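Mannitol dehydrogenase (Helicobacter pylori, PDB 3TWO) probably interconverts cinnamyl alcohols and aldehydes as a zinc-containing, NADP(H)-dependent dehydrogenase of the medium-chain alcohol dehydrogenase type. Local coordinates at residues B[152-157]-B[310-315]; B[203-208]-B[222-227]; B[232-237]-B[254-259]; B[250-255]-B[278-283]. All coordinates share one frame; numbering follows the deposited sequence.

Interaction 1 of 4, residues B[152-157]-B[310-315]; sequences LEKVAP and NIYPEI
K154 lies across Y312 at about a right angle, and its CB and CD touch that residue. CB comes first, 3.7 Å from Y312 CD2 and almost as near Y312 CG. The first torsion sets CG anti to the carbonyl carbon, beside the backbone N (chi1 -81°), where it approaches the carbonyl oxygen of P313. CD returns to the tyrosine at 3.9 Å from Y312 CB. Beyond it the extended chain carries NZ to 6.6 Å from E314 OE2, opposite in charge but not in contact; that carboxylate has a weak, long ion pair with K194 instead. V155 and Y312 lie side by side, pointing the same way, with V155 CG2 4.1 Å from Y312 CE2. The proline rings of P157 and P313 meet at a slant and touch CG to CG at 3.8 Å. P313 CG also sits against the carbonyl oxygen of K154. I315 closes the far end with two branches: CG2 reaches P157 CG, and CD1 meets the methylene carbon E153 CG at 3.7 Å. No hydrogen bond joins the two segments; packing carries the contact. Outside them, the carbonyl oxygen of Y312 accepts a hydrogen bond from K194 NZ of helix 187-198, and P157 and I315 both pack on strand 338-342. N310, with positive phi, is the C-prime residue of a Schellman motif ending helix 296-308; the chain released there passes helix 152-155 on its return from the Rossmann-type coenzyme domain to the sheet of the GroES-like catalytic domain.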
# COMPACT_ATOMS: atom_id res chain seq x y z
N LEU B 152 26.77 -18.66 18.73
CA LEU B 152 25.56 -19.35 18.30
C LEU B 152 24.30 -18.86 19.00
O LEU B 152 23.19 -18.87 18.43
CB LEU B 152 25.72 -20.83 18.58
CG LEU B 152 25.28 -21.73 17.46
CD1 LEU B 152 25.72 -21.20 16.07
CD2 LEU B 152 25.89 -23.13 17.78
N GLU B 153 24.46 -18.41 20.24
CA GLU B 153 23.37 -17.76 20.99
C GLU B 153 22.91 -16.46 20.28
O GLU B 153 21.71 -16.16 20.29
CB GLU B 153 23.76 -17.55 22.47
CG GLU B 153 24.62 -16.30 22.89
CD GLU B 153 26.07 -16.40 22.49
OE1 GLU B 153 26.51 -17.44 21.97
OE2 GLU B 153 26.80 -15.39 22.68
N LYS B 154 23.83 -15.75 19.63
CA LYS B 154 23.47 -14.52 18.88
C LYS B 154 22.94 -14.80 17.46
O LYS B 154 22.20 -13.95 16.87
CB LYS B 154 24.69 -13.62 18.78
CG LYS B 154 24.90 -12.79 20.05
CD LYS B 154 26.14 -12.00 19.92
CE LYS B 154 26.49 -11.37 21.26
NZ LYS B 154 27.61 -10.44 20.98
N VAL B 155 23.32 -15.97 16.92
CA VAL B 155 22.94 -16.37 15.58
C VAL B 155 21.44 -16.68 15.53
O VAL B 155 20.78 -16.34 14.55
CB VAL B 155 23.76 -17.59 15.07
CG1 VAL B 155 23.14 -18.23 13.79
CG2 VAL B 155 25.21 -17.19 14.82
N ALA B 156 20.91 -17.34 16.57
CA ALA B 156 19.55 -17.89 16.53
C ALA B 156 18.47 -16.89 16.08
O ALA B 156 17.64 -17.22 15.22
CB ALA B 156 19.19 -18.61 17.93
N PRO B 157 18.47 -15.65 16.62
CA PRO B 157 17.37 -14.76 16.19
C PRO B 157 17.59 -14.20 14.80
O PRO B 157 16.65 -13.63 14.24
CB PRO B 157 17.35 -13.62 17.24
CG PRO B 157 18.09 -14.17 18.47
CD PRO B 157 19.15 -15.15 17.84
N ASN B 310 29.64 -8.78 11.54
CA ASN B 310 29.42 -8.78 12.99
C ASN B 310 28.20 -7.94 13.40
O ASN B 310 28.27 -7.12 14.30
CB ASN B 310 30.68 -8.36 13.75
CG ASN B 310 30.96 -9.26 14.94
OD1 ASN B 310 31.76 -10.25 14.86
ND2 ASN B 310 30.36 -8.95 16.05
N ILE B 311 27.08 -8.19 12.74
CA ILE B 311 25.82 -7.58 13.04
C ILE B 311 24.93 -8.65 13.69
O ILE B 311 24.43 -9.57 13.02
CB ILE B 311 25.16 -7.11 11.74
CG1 ILE B 311 26.04 -6.06 11.07
CG2 ILE B 311 23.78 -6.52 12.01
CD1 ILE B 311 25.56 -5.61 9.63
N TYR B 312 24.75 -8.54 15.01
CA TYR B 312 24.00 -9.50 15.77
C TYR B 312 22.93 -8.85 16.64
O TYR B 312 23.09 -7.71 17.10
CB TYR B 312 24.95 -10.26 16.67
CG TYR B 312 25.91 -11.17 15.95
CD1 TYR B 312 27.29 -10.87 15.88
CD2 TYR B 312 25.44 -12.33 15.34
CE1 TYR B 312 28.20 -11.76 15.23
CE2 TYR B 312 26.32 -13.20 14.72
CZ TYR B 312 27.69 -12.92 14.67
OH TYR B 312 28.48 -13.82 14.03
N PRO B 313 21.81 -9.59 16.87
CA PRO B 313 20.83 -9.16 17.90
C PRO B 313 21.45 -9.00 19.28
O PRO B 313 22.46 -9.68 19.67
CB PRO B 313 19.82 -10.31 17.96
CG PRO B 313 20.58 -11.51 17.36
CD PRO B 313 21.44 -10.89 16.26
N GLU B 314 20.86 -8.08 20.01
CA GLU B 314 21.09 -7.88 21.44
C GLU B 314 20.22 -8.93 22.13
O GLU B 314 18.98 -8.94 21.98
CB GLU B 314 20.53 -6.51 21.81
CG GLU B 314 21.16 -5.36 21.09
CD GLU B 314 22.57 -5.23 21.55
OE1 GLU B 314 22.74 -5.17 22.79
OE2 GLU B 314 23.49 -5.25 20.69
N ILE B 315 20.84 -9.82 22.88
CA ILE B 315 20.08 -10.93 23.44
C ILE B 315 20.29 -11.01 24.92
O ILE B 315 21.31 -10.53 25.44
CB ILE B 315 20.44 -12.30 22.81
CG1 ILE B 315 21.90 -12.65 23.14
CG2 ILE B 315 20.33 -12.21 21.29
CD1 ILE B 315 22.02 -13.91 23.85

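Interaction 2 of 4, residues B[203-208]-B[222-227]; sequences VSVFAR and KHFYTD. With NDP (NADPH dihydro-nicotinamide-adenine-dinucleotide phosphate), chain F.
F206 and Y225 lie side by side and point the same way, with F206 CE2 3.3 Å from Y225 CD1, which sits over one face of the phenylalanine ring. The ring planes are inclined by 35°, an oblique pair. On that side of the sheet S204 OG also makes a weak hydrogen bond to H223 ND1, at the edge of the imidazole. On the other, V205 CG1 meets F224 CE1 at 3.8 Å, and F224 CZ reaches A207 CB. Parallel strand bonds set this register: V205 N to H223 O, Y225 N to V205 O at 2.7 Å, and A207 N to Y225 O at 2.9 Å. Just past the strand, R208 grips the phosphate on the NADPH adenosine ribose through two donors, NE to O2X at 2.9 Å and NH2 to O3X at 2.7 Å. Adenine N7A lies over the centre of one guanidinium face; contacting base and 2'-phosphate together is consistent with NADP(H) selectivity. Strands 202-206 and 223-225 with helix 213-218 form a right-handed beta-alpha-beta unit; F224 packs under that helix, V203 and V205 under helix 187-198, and strand 223-225 forms one border of the sheet.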
# COMPACT_ATOMS: atom_id res chain seq x y z
N VAL B 203 18.95 6.96 10.59
CA VAL B 203 17.90 6.15 11.20
C VAL B 203 17.15 6.86 12.30
O VAL B 203 17.75 7.45 13.21
CB VAL B 203 18.50 4.82 11.72
CG1 VAL B 203 17.42 3.91 12.34
CG2 VAL B 203 19.21 4.13 10.56
N SER B 204 15.82 6.83 12.23
CA SER B 204 14.98 7.37 13.30
C SER B 204 14.26 6.17 13.94
O SER B 204 13.81 5.25 13.22
CB SER B 204 13.94 8.36 12.74
OG SER B 204 14.53 9.50 12.12
N VAL B 205 14.11 6.19 15.27
CA VAL B 205 13.38 5.12 15.93
C VAL B 205 12.09 5.67 16.59
O VAL B 205 12.07 6.80 17.14
CB VAL B 205 14.31 4.42 16.97
CG1 VAL B 205 13.54 3.52 17.91
CG2 VAL B 205 15.36 3.63 16.24
N PHE B 206 11.03 4.88 16.54
CA PHE B 206 9.78 5.31 17.21
C PHE B 206 9.47 4.25 18.21
O PHE B 206 9.29 3.10 17.81
CB PHE B 206 8.60 5.43 16.22
CG PHE B 206 8.83 6.46 15.14
CD1 PHE B 206 9.58 6.16 14.01
CD2 PHE B 206 8.30 7.73 15.26
CE1 PHE B 206 9.78 7.16 12.98
CE2 PHE B 206 8.50 8.72 14.28
CZ PHE B 206 9.25 8.43 13.15
N ALA B 207 9.45 4.62 19.48
CA ALA B 207 9.17 3.66 20.59
C ALA B 207 8.00 4.27 21.41
O ALA B 207 7.41 5.25 20.93
CB ALA B 207 10.45 3.42 21.46
N ARG B 208 7.65 3.71 22.59
CA ARG B 208 6.58 4.28 23.40
C ARG B 208 7.12 5.01 24.64
O ARG B 208 6.38 5.74 25.31
CB ARG B 208 5.51 3.21 23.79
CG ARG B 208 4.74 2.66 22.55
CD ARG B 208 3.52 1.78 23.00
NE ARG B 208 3.93 0.52 23.63
CZ ARG B 208 3.05 -0.42 23.95
NH1 ARG B 208 1.77 -0.17 23.75
NH2 ARG B 208 3.43 -1.60 24.51
N LYS B 222 19.91 8.41 14.81
CA LYS B 222 20.08 9.84 14.82
C LYS B 222 18.88 10.58 15.50
O LYS B 222 19.07 11.63 16.10
CB LYS B 222 20.38 10.37 13.40
CG LYS B 222 21.91 11.01 13.22
CD LYS B 222 23.16 9.98 13.31
CE LYS B 222 24.12 10.04 12.05
NZ LYS B 222 23.42 9.65 10.72
N HIS B 223 17.68 10.02 15.41
CA HIS B 223 16.52 10.61 16.10
C HIS B 223 15.74 9.54 16.81
O HIS B 223 15.57 8.41 16.28
CB HIS B 223 15.55 11.35 15.16
CG HIS B 223 16.20 12.39 14.29
ND1 HIS B 223 16.59 12.12 12.99
CD2 HIS B 223 16.53 13.67 14.53
CE1 HIS B 223 17.14 13.20 12.47
NE2 HIS B 223 17.10 14.16 13.38
N PHE B 224 15.29 9.87 18.02
CA PHE B 224 14.53 8.94 18.81
C PHE B 224 13.21 9.62 19.12
O PHE B 224 13.23 10.68 19.68
CB PHE B 224 15.25 8.61 20.14
CG PHE B 224 14.67 7.42 20.84
CD1 PHE B 224 15.17 6.13 20.60
CD2 PHE B 224 13.62 7.57 21.72
CE1 PHE B 224 14.64 5.05 21.21
CE2 PHE B 224 13.09 6.43 22.35
CZ PHE B 224 13.59 5.18 22.08
N TYR B 225 12.09 9.01 18.77
CA TYR B 225 10.78 9.59 19.12
C TYR B 225 9.95 8.67 19.99
O TYR B 225 10.11 7.43 19.92
CB TYR B 225 10.01 9.85 17.85
CG TYR B 225 10.76 10.75 16.88
CD1 TYR B 225 11.16 10.24 15.61
CD2 TYR B 225 11.09 12.08 17.21
CE1 TYR B 225 11.82 11.02 14.71
CE2 TYR B 225 11.74 12.90 16.29
CZ TYR B 225 12.08 12.35 15.03
OH TYR B 225 12.75 13.07 14.10
N THR B 226 9.11 9.25 20.84
CA THR B 226 8.17 8.44 21.63
C THR B 226 6.73 8.58 21.07
O THR B 226 5.78 8.04 21.64
CB THR B 226 8.21 8.81 23.13
OG1 THR B 226 8.03 10.22 23.26
CG2 THR B 226 9.58 8.40 23.78
N ASP B 227 6.58 9.27 19.95
CA ASP B 227 5.28 9.40 19.34
C ASP B 227 5.56 9.80 17.93
O ASP B 227 6.42 10.68 17.70
CB ASP B 227 4.51 10.53 19.99
CG ASP B 227 3.02 10.55 19.61
OD1 ASP B 227 2.67 10.73 18.45
OD2 ASP B 227 2.20 10.42 20.52
PA NDP F . 8.91 -7.72 20.45
O1A NDP F . 7.93 -7.34 21.49
O2A NDP F . 10.48 -7.69 20.60
O5B NDP F . 9.07 -6.15 20.02
C5B NDP F . 7.86 -5.24 19.81
C4B NDP F . 8.31 -3.81 20.09
O4B NDP F . 7.35 -2.74 19.70
C3B NDP F . 8.57 -3.66 21.61
O3B NDP F . 9.87 -2.98 21.77
C2B NDP F . 7.39 -2.75 22.06
O2B NDP F . 7.89 -1.98 23.17
C1B NDP F . 7.23 -1.81 20.85
N9A NDP F . 5.84 -1.33 20.66
C8A NDP F . 4.72 -2.01 21.00
N7A NDP F . 3.69 -1.27 20.62
C5A NDP F . 4.14 -0.15 20.07
C6A NDP F . 3.52 0.96 19.51
N6A NDP F . 2.15 1.10 19.44
N1A NDP F . 4.32 1.92 19.06
C2A NDP F . 5.63 1.84 19.08
N3A NDP F . 6.25 0.80 19.58
C4A NDP F . 5.51 -0.20 20.09
O3 NDP F . 8.35 -8.06 19.01
PN NDP F . 9.14 -8.68 17.86
O1N NDP F . 10.16 -7.76 17.32
O2N NDP F . 9.59 -10.15 18.06
O5D NDP F . 7.99 -8.83 16.79
C5D NDP F . 7.15 -7.61 16.50
C4D NDP F . 5.90 -7.99 15.60
O4D NDP F . 6.53 -8.50 14.40
C3D NDP F . 4.99 -9.12 16.14
O3D NDP F . 3.61 -8.79 15.82
C2D NDP F . 5.52 -10.35 15.37
O2D NDP F . 4.52 -11.29 15.20
C1D NDP F . 5.83 -9.70 14.00
N1N NDP F . 6.69 -10.53 13.10
C2N NDP F . 6.36 -10.58 11.72
C3N NDP F . 7.12 -11.33 10.84
C7N NDP F . 6.78 -11.28 9.35
O7N NDP F . 6.14 -10.33 8.87
N7N NDP F . 7.44 -12.16 8.61
C4N NDP F . 8.21 -12.08 11.33
C5N NDP F . 8.59 -12.01 12.70
C6N NDP F . 7.84 -11.26 13.59
P2B NDP F . 7.06 -1.69 24.46
O1X NDP F . 8.08 -2.08 25.69
O2X NDP F . 6.54 -0.32 24.43
O3X NDP F . 5.89 -2.77 24.52

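Interaction 3 of 4, residues B[232-237]-B[254-259]; sequences KEELDF and LLTYNG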
# COMPACT_ATOMS: atom_id res chain seq x y z
N LYS B 232 9.29 15.63 12.64
CA LYS B 232 8.93 16.78 11.85
C LYS B 232 9.53 16.75 10.44
O LYS B 232 9.54 17.75 9.76
CB LYS B 232 9.28 18.05 12.64
CG LYS B 232 8.45 18.11 13.93
CD LYS B 232 7.03 18.63 13.56
CE LYS B 232 5.86 18.09 14.43
NZ LYS B 232 6.18 17.91 15.86
N GLU B 233 9.95 15.58 10.00
CA GLU B 233 10.80 15.44 8.83
C GLU B 233 10.13 14.42 7.93
O GLU B 233 9.47 13.54 8.42
CB GLU B 233 12.09 14.83 9.37
CG GLU B 233 13.14 14.50 8.39
CD GLU B 233 14.50 14.29 9.04
OE1 GLU B 233 14.67 13.52 10.01
OE2 GLU B 233 15.44 14.87 8.52
N GLU B 234 10.30 14.49 6.62
CA GLU B 234 9.83 13.40 5.76
C GLU B 234 10.85 12.25 5.66
O GLU B 234 12.03 12.50 5.43
CB GLU B 234 9.55 13.95 4.37
CG GLU B 234 8.46 15.00 4.36
CD GLU B 234 7.93 15.25 2.95
OE1 GLU B 234 6.71 15.05 2.77
OE2 GLU B 234 8.72 15.62 2.03
N LEU B 235 10.40 11.01 5.79
CA LEU B 235 11.29 9.88 5.70
C LEU B 235 11.13 9.20 4.35
O LEU B 235 10.08 9.30 3.76
CB LEU B 235 11.04 8.87 6.85
CG LEU B 235 11.02 9.55 8.24
CD1 LEU B 235 10.92 8.54 9.41
CD2 LEU B 235 12.29 10.34 8.43
N ASP B 236 12.16 8.50 3.89
CA ASP B 236 12.10 7.80 2.62
C ASP B 236 11.56 6.38 2.78
O ASP B 236 11.02 5.81 1.85
CB ASP B 236 13.51 7.68 2.05
CG ASP B 236 14.14 9.02 1.77
OD1 ASP B 236 13.59 9.80 0.97
OD2 ASP B 236 15.19 9.28 2.35
N PHE B 237 11.78 5.81 3.95
CA PHE B 237 11.46 4.45 4.18
C PHE B 237 11.15 4.26 5.67
O PHE B 237 11.86 4.79 6.54
CB PHE B 237 12.61 3.54 3.71
CG PHE B 237 12.46 2.11 4.14
CD1 PHE B 237 12.00 1.15 3.25
CD2 PHE B 237 12.77 1.72 5.47
CE1 PHE B 237 11.84 -0.26 3.66
CE2 PHE B 237 12.63 0.37 5.89
CZ PHE B 237 12.15 -0.62 4.96
N LEU B 254 4.15 10.27 7.39
CA LEU B 254 5.55 10.74 7.58
C LEU B 254 6.40 10.61 6.31
O LEU B 254 7.54 11.12 6.25
CB LEU B 254 6.25 9.96 8.73
CG LEU B 254 5.64 10.23 10.12
CD1 LEU B 254 6.29 9.36 11.18
CD2 LEU B 254 5.68 11.74 10.47
N LEU B 255 5.90 9.86 5.32
CA LEU B 255 6.72 9.51 4.15
C LEU B 255 6.80 10.65 3.15
O LEU B 255 5.81 11.39 2.89
CB LEU B 255 6.16 8.32 3.41
CG LEU B 255 6.24 6.92 4.04
CD1 LEU B 255 5.67 5.94 2.99
CD2 LEU B 255 7.78 6.61 4.39
N THR B 256 7.96 10.74 2.54
CA THR B 256 8.10 11.66 1.45
C THR B 256 7.38 11.12 0.19
O THR B 256 6.95 9.93 0.16
CB THR B 256 9.59 11.91 1.19
OG1 THR B 256 9.69 13.06 0.38
CG2 THR B 256 10.23 10.68 0.54
N TYR B 257 7.22 11.98 -0.82
CA TYR B 257 6.71 11.59 -2.15
C TYR B 257 7.53 10.39 -2.65
O TYR B 257 8.75 10.47 -2.60
CB TYR B 257 6.88 12.78 -3.10
CG TYR B 257 6.45 12.58 -4.55
CD1 TYR B 257 5.14 12.90 -4.97
CD2 TYR B 257 7.38 12.17 -5.52
CE1 TYR B 257 4.77 12.78 -6.35
CE2 TYR B 257 7.03 12.01 -6.88
CZ TYR B 257 5.73 12.32 -7.30
OH TYR B 257 5.41 12.22 -8.65
N ASN B 258 6.87 9.31 -3.11
CA ASN B 258 7.54 8.08 -3.52
C ASN B 258 8.29 7.28 -2.44
O ASN B 258 9.05 6.36 -2.76
CB ASN B 258 8.47 8.34 -4.71
CG ASN B 258 8.58 7.12 -5.63
OD1 ASN B 258 7.62 6.41 -5.87
ND2 ASN B 258 9.76 6.88 -6.12
N GLY B 259 8.09 7.64 -1.17
CA GLY B 259 8.57 6.84 -0.03
C GLY B 259 7.82 5.50 0.17
O GLY B 259 6.73 5.29 -0.39
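The backbones run parallel for a single bridge, L235 with L255, held by L235 N to L254 O at 2.9 Å and T256 N to L235 O at 2.8 Å, before both chains turn a corner. T256 uses all three of its side-chain heavy atoms here. Its OG1, anti to the backbone N (chi1 -165°), donates a 3.2 Å hydrogen bond to E234 OE2, arriving from above the carboxylate plane, 70° out of it. T256 CB packs on E234 CB at 3.8 Å, the two side chains crossing at about a right angle. The methyl CG2 lies 3.5 Å from D236 OD1 and equally near the L235 carbonyl oxygen, the aspartate running beside the threonine in the same direction. L255 points away overall, yet its CD2 comes to 3.6 Å from L235 O. The carboxylates have further partners: E234 OE2 also forms a salt bridge with K99 of the second subunit, while D236 OD2 takes the backbone N of K179 and E233 is salt-bridged to K179 NZ. With two partners on OE2, E234 is probably held in its charged form. A type II beta turn from T256 to G259, closed by G259 N to T256 O at 2.9 Å, reverses the chain with N258 at positive phi. G259 CA then passes 3.3 Å from D236 O as strand 259-263 begins alongside strand 235-240. The segments thus lead into two neighbouring parallel strands of the Rossmann-type coenzyme-binding sheet at their N-terminal ends, where E234, Y257 and N258 meet the second subunit.

Interaction 4 of 4, residues B[250-255]-B[278-283]; sequences DYLKLL and FDFIHL
L252 and L283 cross obliquely where two helices of the Rossmann-type coenzyme domain, 248-252 and 277-282, come to their ends. L252 points at the partner segment with CG anti to its backbone N (chi1 177°), which brings CG to 3.9 Å from L283 CD1. Its CD2 branch goes further, touching L283 CD1 at 3.8 Å and L283 CB at 4.0 Å; L252 CD2 is also 4.5 Å from F280 CD2, an oblique approach to that ring. L283, the first residue after its helix to leave helical backbone angles, faces back with both methyls: CD1 goes to L252 and CD2 to K253 CB, 4.0 Å away. No hydrogen bond crosses the gap; the contact is mainly apolar, and K253, an exposed residue, adds its CB. Beneath, L252 and F280 both rest on V288 of strand 287-290, so the helix ends share one strand of the sheet as their floor. F280 also packs on F280 of the second subunit, and F278 sets its ring edge-to-face with W53 of that subunit, placing helix 277-282 at the dimer interface. A type I turn spans L252 to L255, and at its second residue the backbone N of K253 lies 3.8 Å from L283 CD1.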
# COMPACT_ATOMS: atom_id res chain seq x y z
N ASP B 250 -0.68 7.46 10.91
CA ASP B 250 0.30 8.25 11.67
C ASP B 250 1.69 8.06 11.11
O ASP B 250 2.49 8.96 11.24
CB ASP B 250 0.31 7.80 13.13
CG ASP B 250 -0.90 8.26 13.87
OD1 ASP B 250 -1.50 9.29 13.49
OD2 ASP B 250 -1.23 7.60 14.84
N TYR B 251 1.97 6.87 10.56
CA TYR B 251 3.25 6.56 9.86
C TYR B 251 3.24 6.89 8.39
O TYR B 251 4.23 7.44 7.90
CB TYR B 251 3.71 5.12 10.06
CG TYR B 251 4.13 4.96 11.52
CD1 TYR B 251 3.23 4.45 12.49
CD2 TYR B 251 5.39 5.46 11.96
CE1 TYR B 251 3.62 4.37 13.87
CE2 TYR B 251 5.78 5.41 13.34
CZ TYR B 251 4.91 4.84 14.26
OH TYR B 251 5.32 4.82 15.59
N LEU B 252 2.16 6.56 7.68
CA LEU B 252 2.10 6.80 6.25
C LEU B 252 2.27 8.29 5.96
O LEU B 252 2.99 8.67 5.06
CB LEU B 252 0.79 6.23 5.64
CG LEU B 252 0.51 6.45 4.14
CD1 LEU B 252 1.58 5.74 3.26
CD2 LEU B 252 -0.85 5.94 3.72
N LYS B 253 1.64 9.14 6.75
CA LYS B 253 1.81 10.57 6.56
C LYS B 253 3.27 11.04 6.75
O LYS B 253 3.60 12.12 6.33
CB LYS B 253 0.92 11.38 7.49
CG LYS B 253 1.27 11.18 8.97
CD LYS B 253 1.25 12.49 9.73
CE LYS B 253 -0.13 13.01 10.08
NZ LYS B 253 -1.15 11.93 10.02
N LEU B 254 4.15 10.27 7.39
CA LEU B 254 5.55 10.74 7.58
C LEU B 254 6.40 10.61 6.31
O LEU B 254 7.54 11.12 6.25
CB LEU B 254 6.25 9.96 8.73
CG LEU B 254 5.64 10.23 10.12
CD1 LEU B 254 6.29 9.36 11.18
CD2 LEU B 254 5.68 11.74 10.47
N LEU B 255 5.90 9.86 5.32
CA LEU B 255 6.72 9.51 4.15
C LEU B 255 6.80 10.65 3.15
O LEU B 255 5.81 11.39 2.89
CB LEU B 255 6.16 8.32 3.41
CG LEU B 255 6.24 6.92 4.04
CD1 LEU B 255 5.67 5.94 2.99
CD2 LEU B 255 7.78 6.61 4.39
N PHE B 278 -9.70 5.82 0.79
CA PHE B 278 -9.69 7.25 1.16
C PHE B 278 -8.39 7.62 1.84
O PHE B 278 -7.85 8.65 1.54
CB PHE B 278 -10.92 7.61 2.04
CG PHE B 278 -12.21 7.64 1.26
CD1 PHE B 278 -12.83 6.43 0.84
CD2 PHE B 278 -12.78 8.86 0.89
CE1 PHE B 278 -14.04 6.46 0.08
CE2 PHE B 278 -13.97 8.92 0.14
CZ PHE B 278 -14.62 7.72 -0.28
N ASP B 279 -7.87 6.76 2.72
CA ASP B 279 -6.59 7.00 3.35
C ASP B 279 -5.46 7.05 2.35
O ASP B 279 -4.61 7.96 2.46
CB ASP B 279 -6.24 5.95 4.40
CG ASP B 279 -7.33 5.80 5.47
OD1 ASP B 279 -7.97 6.80 5.80
OD2 ASP B 279 -7.53 4.68 6.00
N PHE B 280 -5.41 6.10 1.40
CA PHE B 280 -4.32 6.12 0.40
C PHE B 280 -4.35 7.38 -0.47
O PHE B 280 -3.31 7.99 -0.71
CB PHE B 280 -4.34 4.91 -0.50
CG PHE B 280 -3.77 3.68 0.15
CD1 PHE B 280 -4.61 2.66 0.63
CD2 PHE B 280 -2.41 3.52 0.28
CE1 PHE B 280 -4.04 1.49 1.22
CE2 PHE B 280 -1.86 2.35 0.88
CZ PHE B 280 -2.68 1.35 1.34
N ILE B 281 -5.54 7.78 -0.91
CA ILE B 281 -5.67 8.91 -1.81
C ILE B 281 -5.39 10.21 -1.06
O ILE B 281 -4.74 11.12 -1.61
CB ILE B 281 -7.05 8.88 -2.50
CG1 ILE B 281 -7.01 7.76 -3.57
CG2 ILE B 281 -7.44 10.25 -3.13
CD1 ILE B 281 -8.34 7.22 -3.97
N HIS B 282 -5.81 10.29 0.20
CA HIS B 282 -5.54 11.51 0.94
C HIS B 282 -4.03 11.66 1.13
O HIS B 282 -3.48 12.79 1.02
CB HIS B 282 -6.27 11.51 2.28
CG HIS B 282 -5.93 12.68 3.15
ND1 HIS B 282 -5.37 12.54 4.41
CD2 HIS B 282 -6.09 14.01 2.95
CE1 HIS B 282 -5.22 13.73 4.95
NE2 HIS B 282 -5.64 14.64 4.09
N LEU B 283 -3.35 10.55 1.38
CA LEU B 283 -1.91 10.59 1.61
C LEU B 283 -1.21 10.06 0.38
O LEU B 283 -0.58 9.01 0.44
CB LEU B 283 -1.59 9.72 2.82
CG LEU B 283 -2.20 10.26 4.14
CD1 LEU B 283 -1.89 9.28 5.31
CD2 LEU B 283 -1.64 11.71 4.42

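In the fold
Interactions 2, 3 and 4 belong to the coenzyme domain and are neighbours; interaction 1 lies where that domain meets the catalytic one, and its loop encloses the other three along the chain. All four are partly buried, interaction 1 centred about 12 Å from the chain's centre, interactions 3 and 4 about 26 and 27 Å out, beside the second subunit. Backbone hydrogen bonds dominate interactions 2 and 3, which reach the same parallel sheet, whereas interactions 1 and 4 rely on packing. F206 ties the inner group together: its ring touches L235 and L254 of interaction 3 and meets Y251 of interaction 4 edge-to-face. Interactions 3 and 4 share L254 and L255; R208 of interaction 2 hydrogen-bonds the NADPH phosphate.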